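Local coordinates for angiopoietin-related protein 4 (Homo sapiens, PDB 6U1U) that inactivates lipoprotein lipase, so regulating triglyceride clearance from the blood, and restrains endothelial cell proliferation and migration, at the palmitic acid site. Residues are numbered along the deposited sequence; one frame, centred on the assembly and turned at random.

The palmitic acid site. Residues 89, 105, 107, 118, 120, 128, 165-166, 169, 171-173, 196-197. With PLM (palmitic acid), chain B.
In the fibrinogen-like domain a lipid pocket, polar at one end and apolar at the other, buries 496 of palmitic acid's 547 Å²; the structure alone does not show how occupancy affects function. At the carboxylate, Lys197, the first residue of helix 197-200, leaves the backbone with CG anti to N (chi1 179°), bends at chi3 (78°) and sets NZ astride both oxygens, hydrogen-bonded to PLM O1 at 3.1 Å, also a salt bridge, and to O2 at 3.2 Å. The same NZ donates to Ser171 O from above the carbonyl plane. O1 accepts a second hydrogen bond, from the Thr169 hydroxyl OG1 at 2.8 Å; Ser171 N donates to that hydroxyl and so helps aim it. An alanine in place of Lys197 would remove the amine's bonds to O1, O2 and Ser171 O and would probably leave the carboxylate less firmly held and its charge poorly balanced. Behind the headgroup, Thr169 CG2 lies against C2, while the chain from C3 to C9 crosses one face of the His172 imidazole, CD2 3.8 Å from C3. That ring's rotation is steadied by a hydrogen bond between ND1 and Ser173 OG, in the ring plane at 2.7 Å; OG also accepts from Trp165 NE1. Midway, the chain passes the backbone carbonyl and CB of Trp166, then the Leu118 CD2 methyl, which also sits over the rim of one face of the Trp166 indole. Trp196 meets CE edge-on through CH2, at 3.6 Å, with His172 CE1 over the rim of one face. The tail then turns back, so that Leu128 CD1 touches both C7 and the terminal methyl CG, the latter at 3.5 Å. Leu89 CD2 and Phe105 CD2 press on CF, and Val107 CG1 with Leu120 CD2 flanks the terminal methyl.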
loop_
_atom_site.group_PDB
_atom_site.type_symbol
_atom_site.label_atom_id
_atom_site.label_comp_id
_atom_site.label_asym_id
_atom_site.label_seq_id
_atom_site.Cartn_x
_atom_site.Cartn_y
_atom_site.Cartn_z
ATOM N N LEU A 89 -3.471 6.329 -6.686
ATOM C CA LEU A 89 -3.186 5.653 -5.405
ATOM C C LEU A 89 -3.322 6.691 -4.292
ATOM O O LEU A 89 -2.585 7.591 -4.299
ATOM C CB LEU A 89 -1.769 5.081 -5.419
ATOM C CG LEU A 89 -1.306 4.407 -4.138
ATOM C CD1 LEU A 89 -2.255 3.318 -3.721
ATOM C CD2 LEU A 89 0.074 3.819 -4.310
ATOM N N PHE A 105 -1.278 9.902 -5.569
ATOM C CA PHE A 105 -0.224 9.813 -6.601
ATOM C C PHE A 105 -0.743 8.995 -7.773
ATOM O O PHE A 105 -1.447 8.053 -7.546
ATOM C CB PHE A 105 0.992 9.053 -6.069
ATOM C CG PHE A 105 1.545 9.574 -4.775
ATOM C CD1 PHE A 105 2.426 10.624 -4.758
ATOM C CD2 PHE A 105 1.160 9.031 -3.577
ATOM C CE1 PHE A 105 2.923 11.118 -3.576
ATOM C CE2 PHE A 105 1.643 9.531 -2.394
ATOM C CZ PHE A 105 2.525 10.568 -2.395
ATOM N N VAL A 107 0.010 6.190 -10.388
ATOM C CA VAL A 107 0.960 5.078 -10.488
ATOM C C VAL A 107 0.514 4.104 -11.568
ATOM O O VAL A 107 -0.652 4.071 -11.967
ATOM C CB VAL A 107 1.112 4.300 -9.146
ATOM C CG1 VAL A 107 1.458 5.260 -8.012
ATOM C CG2 VAL A 107 -0.195 3.544 -8.801
ATOM N N LEU A 118 5.840 -1.014 -8.373
ATOM C CA LEU A 118 5.208 0.284 -8.534
ATOM C C LEU A 118 6.032 1.039 -9.552
ATOM O O LEU A 118 7.263 1.131 -9.419
ATOM C CB LEU A 118 5.173 1.037 -7.218
ATOM C CG LEU A 118 4.000 1.915 -6.838
ATOM C CD1 LEU A 118 2.671 1.209 -7.077
ATOM C CD2 LEU A 118 4.197 2.258 -5.360
ATOM N N LEU A 120 6.609 4.463 -11.444
ATOM C CA LEU A 120 6.378 5.894 -11.255
ATOM C C LEU A 120 6.976 6.714 -12.396
ATOM O O LEU A 120 8.066 6.455 -12.779
ATOM C CB LEU A 120 7.016 6.293 -9.925
ATOM C CG LEU A 120 6.578 5.495 -8.705
ATOM C CD1 LEU A 120 7.305 5.941 -7.460
ATOM C CD2 LEU A 120 5.093 5.640 -8.506
ATOM N N LEU A 128 7.495 12.197 -4.366
ATOM C CA LEU A 128 7.805 11.310 -3.260
ATOM C C LEU A 128 9.177 11.595 -2.667
ATOM O O LEU A 128 9.558 10.954 -1.687
ATOM C CB LEU A 128 7.710 9.846 -3.709
ATOM C CG LEU A 128 6.294 9.308 -3.974
ATOM C CD1 LEU A 128 6.334 8.115 -4.884
ATOM C CD2 LEU A 128 5.581 8.933 -2.650
ATOM N N TRP A 165 6.657 -4.358 1.606
ATOM C CA TRP A 165 6.532 -2.981 1.118
ATOM C C TRP A 165 7.316 -2.800 -0.163
ATOM O O TRP A 165 8.154 -3.622 -0.535
ATOM C CB TRP A 165 7.029 -1.969 2.172
ATOM C CG TRP A 165 6.598 -0.535 1.948
ATOM C CD1 TRP A 165 7.410 0.559 1.727
ATOM C CD2 TRP A 165 5.257 -0.037 1.982
ATOM N NE1 TRP A 165 6.648 1.700 1.627
ATOM C CE2 TRP A 165 5.324 1.366 1.764
ATOM C CE3 TRP A 165 4.009 -0.645 2.167
ATOM C CZ2 TRP A 165 4.186 2.179 1.710
ATOM C CZ3 TRP A 165 2.854 0.165 2.154
ATOM C CH2 TRP A 165 2.948 1.565 1.917
ATOM N N TRP A 166 7.042 -1.666 -0.827
ATOM C CA TRP A 166 7.833 -1.206 -1.972
ATOM C C TRP A 166 9.000 -0.418 -1.404
ATOM O O TRP A 166 8.987 0.812 -1.321
ATOM C CB TRP A 166 6.983 -0.342 -2.894
ATOM C CG TRP A 166 5.856 -1.075 -3.563
ATOM C CD1 TRP A 166 5.933 -1.877 -4.672
ATOM C CD2 TRP A 166 4.474 -1.041 -3.185
ATOM N NE1 TRP A 166 4.669 -2.356 -4.999
ATOM C CE2 TRP A 166 3.766 -1.852 -4.099
ATOM C CE3 TRP A 166 3.780 -0.432 -2.130
ATOM C CZ2 TRP A 166 2.381 -2.070 -4.000
ATOM C CZ3 TRP A 166 2.404 -0.644 -2.030
ATOM C CH2 TRP A 166 1.722 -1.464 -2.947
ATOM N N THR A 169 13.915 2.831 -0.944
ATOM C CA THR A 169 15.008 2.789 -0.001
ATOM C C THR A 169 14.473 2.039 1.213
ATOM O O THR A 169 13.312 1.608 1.248
ATOM C CB THR A 169 15.457 4.204 0.382
ATOM O OG1 THR A 169 14.384 4.837 1.093
ATOM C CG2 THR A 169 15.795 5.008 -0.877
ATOM N N SER A 171 14.267 3.689 3.916
ATOM C CA SER A 171 14.098 4.859 4.768
ATOM C C SER A 171 12.966 5.795 4.361
ATOM O O SER A 171 12.826 6.860 4.978
ATOM C CB SER A 171 15.406 5.686 4.789
ATOM O OG SER A 171 16.426 4.967 5.453
ATOM N N HIS A 172 12.180 5.467 3.330
ATOM C CA HIS A 172 11.150 6.384 2.845
ATOM C C HIS A 172 9.828 6.202 3.585
ATOM O O HIS A 172 9.239 7.169 4.097
ATOM C CB HIS A 172 10.908 6.178 1.343
ATOM C CG HIS A 172 9.775 6.992 0.808
ATOM N ND1 HIS A 172 8.466 6.547 0.796
ATOM C CD2 HIS A 172 9.747 8.255 0.316
ATOM C CE1 HIS A 172 7.683 7.497 0.311
ATOM N NE2 HIS A 172 8.443 8.538 -0.006
ATOM N N SER A 173 9.356 4.960 3.646
ATOM C CA SER A 173 8.051 4.648 4.221
ATOM C C SER A 173 7.939 3.147 4.392
ATOM O O SER A 173 8.679 2.380 3.784
ATOM C CB SER A 173 6.901 5.101 3.346
ATOM O OG SER A 173 7.088 4.556 2.034
ATOM N N TRP A 196 5.989 7.134 7.577
ATOM C CA TRP A 196 6.036 7.892 6.300
ATOM C C TRP A 196 6.973 9.066 6.616
ATOM O O TRP A 196 6.542 9.982 7.236
ATOM C CB TRP A 196 4.657 8.357 5.859
ATOM C CG TRP A 196 4.617 8.922 4.478
ATOM C CD1 TRP A 196 4.861 10.198 4.099
ATOM C CD2 TRP A 196 4.268 8.220 3.281
ATOM N NE1 TRP A 196 4.716 10.341 2.761
ATOM C CE2 TRP A 196 4.358 9.144 2.225
ATOM C CE3 TRP A 196 3.907 6.907 3.005
ATOM C CZ2 TRP A 196 4.078 8.793 0.916
ATOM C CZ3 TRP A 196 3.630 6.558 1.714
ATOM C CH2 TRP A 196 3.736 7.486 0.689
ATOM N N LYS A 197 8.202 8.990 6.144
ATOM C CA LYS A 197 9.262 9.838 6.692
ATOM C C LYS A 197 8.949 11.317 6.521
ATOM O O LYS A 197 9.059 12.096 7.480
ATOM C CB LYS A 197 10.600 9.490 6.043
ATOM C CG LYS A 197 11.772 10.394 6.570
ATOM C CD LYS A 197 13.101 9.845 6.131
ATOM C CE LYS A 197 13.369 10.207 4.671
ATOM N NZ LYS A 197 14.492 9.399 4.071
HETATM C C1 PLM B . 14.077 8.340 0.706
HETATM O O1 PLM B . 14.577 7.550 1.539
HETATM O O2 PLM B . 13.647 9.461 1.004
HETATM C C2 PLM B . 14.064 7.928 -0.761
HETATM C C3 PLM B . 12.954 8.394 -1.655
HETATM C C4 PLM B . 12.595 7.354 -2.703
HETATM C C5 PLM B . 11.190 7.415 -3.239
HETATM C C6 PLM B . 10.631 6.093 -3.732
HETATM C C7 PLM B . 9.132 5.978 -3.634
HETATM C C8 PLM B . 8.562 4.584 -3.577
HETATM C C9 PLM B . 8.323 4.108 -2.188
HETATM C CA PLM B . 7.005 3.503 -1.937
HETATM C CB PLM B . 5.848 4.419 -1.990
HETATM C CC PLM B . 4.574 3.686 -2.127
HETATM C CD PLM B . 3.368 4.465 -1.831
HETATM C CE PLM B . 3.384 5.801 -2.465
HETATM C CF PLM B . 2.561 5.954 -3.684
HETATM C CG PLM B . 3.384 6.165 -4.911
#